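Local coordinates for flagellar hook-associated protein 3 (Bacillus cereus, PDB 5ZIY) that probably forms part of the junction between the flagellar hook and the filament, as a hook-associated protein of the flagellin family, at residues L46-R51 with K81-L86. Numbering follows the deposited sequence.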
ATOM      1  N   LEU A  46      -3.906  -7.507   3.395  1.00 20.36           N
ATOM      2  CA  LEU A  46      -4.794  -8.554   2.879  1.00 23.14           C
ATOM      3  C   LEU A  46      -4.770  -9.788   3.787  1.00 24.89           C
ATOM      4  O   LEU A  46      -5.791 -10.340   4.117  1.00 26.74           O
ATOM      5  CB  LEU A  46      -4.380  -8.936   1.469  1.00 24.98           C
ATOM      6  CG  LEU A  46      -5.340  -9.691   0.516  1.00 29.77           C
ATOM      7  CD1 LEU A  46      -4.933  -9.435  -0.962  1.00 32.85           C
ATOM      8  CD2 LEU A  46      -5.323 -11.170   0.741  1.00 31.46           C
ATOM      9  N   LYS A  47      -3.580 -10.189   4.198  1.00 24.87           N
ATOM     10  CA  LYS A  47      -3.366 -11.343   5.079  1.00 26.54           C
ATOM     11  C   LYS A  47      -3.999 -11.091   6.446  1.00 25.13           C
ATOM     12  O   LYS A  47      -4.643 -11.983   7.021  1.00 26.17           O
ATOM     13  CB  LYS A  47      -1.848 -11.515   5.258  1.00 27.63           C
ATOM     14  CG  LYS A  47      -1.314 -12.868   5.283  1.00 33.81           C
ATOM     15  CD  LYS A  47       0.118 -12.863   4.704  1.00 38.24           C
ATOM     16  CE  LYS A  47       0.892 -14.104   5.132  1.00 43.94           C
ATOM     17  NZ  LYS A  47       2.321 -13.994   4.729  1.00 47.11           N
ATOM     18  N   SER A  48      -3.807  -9.871   6.982  1.00 22.83           N
ATOM     19  CA  SER A  48      -4.412  -9.526   8.247  1.00 22.91           C
ATOM     20  C   SER A  48      -5.969  -9.571   8.203  1.00 23.12           C
ATOM     21  O   SER A  48      -6.637 -10.072   9.118  1.00 24.13           O
ATOM     22  CB  SER A  48      -3.932  -8.133   8.696  1.00 22.61           C
ATOM     23  OG  SER A  48      -2.533  -8.178   8.961  1.00 24.76           O
ATOM     24  N   LEU A  49      -6.553  -9.041   7.141  1.00 22.65           N
ATOM     25  CA  LEU A  49      -8.016  -8.935   7.082  1.00 23.61           C
ATOM     26  C   LEU A  49      -8.612 -10.317   6.872  1.00 25.52           C
ATOM     27  O   LEU A  49      -9.652 -10.646   7.426  1.00 26.73           O
ATOM     28  CB  LEU A  49      -8.481  -7.934   6.018  1.00 23.64           C
ATOM     29  CG  LEU A  49      -8.049  -6.501   6.316  1.00 22.57           C
ATOM     30  CD1 LEU A  49      -8.687  -5.560   5.265  1.00 23.55           C
ATOM     31  CD2 LEU A  49      -8.421  -6.039   7.759  1.00 23.07           C
ATOM     32  N   THR A  50      -7.911 -11.127   6.086  1.00 26.27           N
ATOM     33  CA  THR A  50      -8.237 -12.529   5.898  1.00 28.96           C
ATOM     34  C   THR A  50      -8.319 -13.238   7.231  1.00 29.62           C
ATOM     35  O   THR A  50      -9.294 -13.916   7.510  1.00 31.49           O
ATOM     36  CB  THR A  50      -7.177 -13.227   4.991  1.00 30.22           C
ATOM     37  OG1 THR A  50      -7.295 -12.706   3.667  1.00 30.36           O
ATOM     38  CG2 THR A  50      -7.374 -14.755   4.974  1.00 34.00           C
ATOM     39  N   ARG A  51      -7.303 -13.068   8.063  1.00 28.56           N
ATOM     40  CA  ARG A  51      -7.297 -13.686   9.388  1.00 29.71           C
ATOM     41  C   ARG A  51      -8.412 -13.128  10.272  1.00 29.04           C
ATOM     42  O   ARG A  51      -9.031 -13.863  11.008  1.00 30.60           O
ATOM     43  CB  ARG A  51      -5.921 -13.521  10.039  1.00 30.27           C
ATOM     44  CG  ARG A  51      -5.790 -14.057  11.473  1.00 34.25           C
ATOM     45  CD  ARG A  51      -5.741 -15.547  11.562  1.00 39.67           C
ATOM     46  NE  ARG A  51      -5.562 -16.000  12.945  1.00 43.83           N
ATOM     47  CZ  ARG A  51      -5.913 -17.200  13.401  1.00 48.36           C
ATOM     48  NH1 ARG A  51      -6.470 -18.087  12.584  1.00 51.56           N
ATOM     49  NH2 ARG A  51      -5.733 -17.512  14.681  1.00 50.43           N
ATOM     50  N   LYS A  81      -3.370  -3.628  15.584  1.00 22.77           N
ATOM     51  CA  LYS A  81      -2.061  -3.003  15.754  1.00 24.18           C
ATOM     52  C   LYS A  81      -1.151  -3.239  14.538  1.00 22.52           C
ATOM     53  O   LYS A  81      -0.471  -2.346  14.097  1.00 20.68           O
ATOM     54  CB  LYS A  81      -1.402  -3.481  17.056  1.00 26.81           C
ATOM     55  CG  LYS A  81      -2.173  -3.048  18.319  1.00 29.95           C
ATOM     56  CD  LYS A  81      -1.399  -3.463  19.602  1.00 37.85           C
ATOM     57  CE  LYS A  81      -2.291  -3.638  20.861  1.00 41.01           C
ATOM     58  NZ  LYS A  81      -3.367  -2.602  20.999  1.00 40.64           N
ATOM     59  N   GLN A  82      -1.187  -4.429  13.960  1.00 23.34           N
ATOM     60  CA  GLN A  82      -0.302  -4.736  12.843  1.00 22.86           C
ATOM     61  C   GLN A  82      -0.736  -3.904  11.641  1.00 21.53           C
ATOM     62  O   GLN A  82       0.102  -3.368  10.906  1.00 19.27           O
ATOM     63  CB  GLN A  82      -0.379  -6.230  12.526  1.00 25.40           C
ATOM     64  CG  GLN A  82       0.249  -6.679  11.209  1.00 27.55           C
ATOM     65  CD  GLN A  82       1.769  -6.683  11.254  1.00 33.06           C
ATOM     66  OE1 GLN A  82       2.389  -6.071  12.138  1.00 35.37           O
ATOM     67  NE2 GLN A  82       2.386  -7.405  10.305  1.00 36.72           N
ATOM     68  N   VAL A  83      -2.059  -3.763  11.452  1.00 20.31           N
ATOM     69  CA  VAL A  83      -2.571  -3.029  10.295  1.00 19.13           C
ATOM     70  C   VAL A  83      -2.296  -1.537  10.408  1.00 18.53           C
ATOM     71  O   VAL A  83      -2.021  -0.883   9.402  1.00 18.14           O
ATOM     72  CB  VAL A  83      -4.095  -3.280  10.078  1.00 19.52           C
ATOM     73  CG1 VAL A  83      -4.651  -2.376   8.995  1.00 17.80           C
ATOM     74  CG2 VAL A  83      -4.314  -4.753   9.711  1.00 18.38           C
ATOM     75  N   VAL A  84      -2.405  -0.992  11.619  1.00 18.71           N
ATOM     76  CA  VAL A  84      -2.021   0.389  11.861  1.00 17.94           C
ATOM     77  C   VAL A  84      -0.497   0.584  11.561  1.00 18.59           C
ATOM     78  O   VAL A  84      -0.130   1.523  10.902  1.00 18.26           O
ATOM     79  CB  VAL A  84      -2.372   0.853  13.283  1.00 18.36           C
ATOM     80  CG1 VAL A  84      -1.793   2.241  13.549  1.00 18.81           C
ATOM     81  CG2 VAL A  84      -3.855   0.932  13.483  1.00 18.78           C
ATOM     82  N   TYR A  85       0.358  -0.313  12.029  1.00 19.83           N
ATOM     83  CA  TYR A  85       1.789  -0.297  11.674  1.00 21.53           C
ATOM     84  C   TYR A  85       1.986  -0.261  10.161  1.00 19.49           C
ATOM     85  O   TYR A  85       2.684   0.607   9.653  1.00 18.91           O
ATOM     86  CB  TYR A  85       2.484  -1.495  12.317  1.00 24.33           C
ATOM     87  CG  TYR A  85       3.827  -1.961  11.774  1.00 29.87           C
ATOM     88  CD1 TYR A  85       5.036  -1.302  12.081  1.00 34.50           C
ATOM     89  CD2 TYR A  85       3.906  -3.144  11.035  1.00 35.16           C
ATOM     90  CE1 TYR A  85       6.280  -1.801  11.600  1.00 36.97           C
ATOM     91  CE2 TYR A  85       5.122  -3.640  10.565  1.00 37.53           C
ATOM     92  CZ  TYR A  85       6.297  -2.974  10.830  1.00 40.17           C
ATOM     93  OH  TYR A  85       7.472  -3.560  10.311  1.00 45.88           O
ATOM     94  N   LEU A  86       1.276  -1.135   9.454  1.00 17.89           N
ATOM     95  CA  LEU A  86       1.371  -1.248   8.021  1.00 16.51           C
ATOM     96  C   LEU A  86       0.825   0.012   7.334  1.00 15.13           C
ATOM     97  O   LEU A  86       1.375   0.474   6.358  1.00 15.75           O
ATOM     98  CB  LEU A  86       0.666  -2.536   7.488  1.00 16.47           C
ATOM     99  CG  LEU A  86       1.191  -3.935   7.810  1.00 18.81           C
ATOM    100  CD1 LEU A  86       0.152  -5.037   7.387  1.00 20.89           C
ATOM    101  CD2 LEU A  86       2.603  -4.304   7.173  1.00 18.49           C
TER
HETATM  102  O   HOH W   1       0.236  -9.093   8.194  1.00 37.58           O
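Ser48 and Val83 meet where helix 8-60 and helix 67-87 run antiparallel, their segment axes 10.1 Å apart at an angle of 160° between directions. The Ser48 side chain, followed outward, first presents CB, which points at the partner helix and touches Val83 CG2 at 3.5 Å. So small a residue suits this place: the CA atoms of Ser48 and Val83 come within 7.1 Å, and CB alone reaches the valine methyl. At its tip, OG stands 3.9 Å from Gln82 CG and lies 4.4 Å from Leu86 CD1, so the hydroxyl has aliphatic neighbours across the interface. Its polar needs are met otherwise. With OG beside the backbone N and anti to the carbonyl carbon (chi1 -65°), the hydroxyl hydrogen-bonds to the carbonyl of Gly44, one turn earlier in its own helix, and a water sits 3.0 Å from OG. That water also accepts a weak, 3.5 Å bond from Gln82 NE2, and the bend of the glutamine chain at chi2 (74°) brings the amide round to it. Val83 also packs on Val143 and Leu147 of helix 137-155, the pair that Leu49 touches. The contact therefore grades from buried aliphatic packing at Val83 to a hydrated edge at exposed Gln82. Both segments belong to the flagellin N-terminal helical region, and helices 137-155 and 162-204 complete the packing around them. With 123 Å² buried and no direct hydrogen bond, the direct contact is slight: one methyl against a serine CB, with a weak water link beside it.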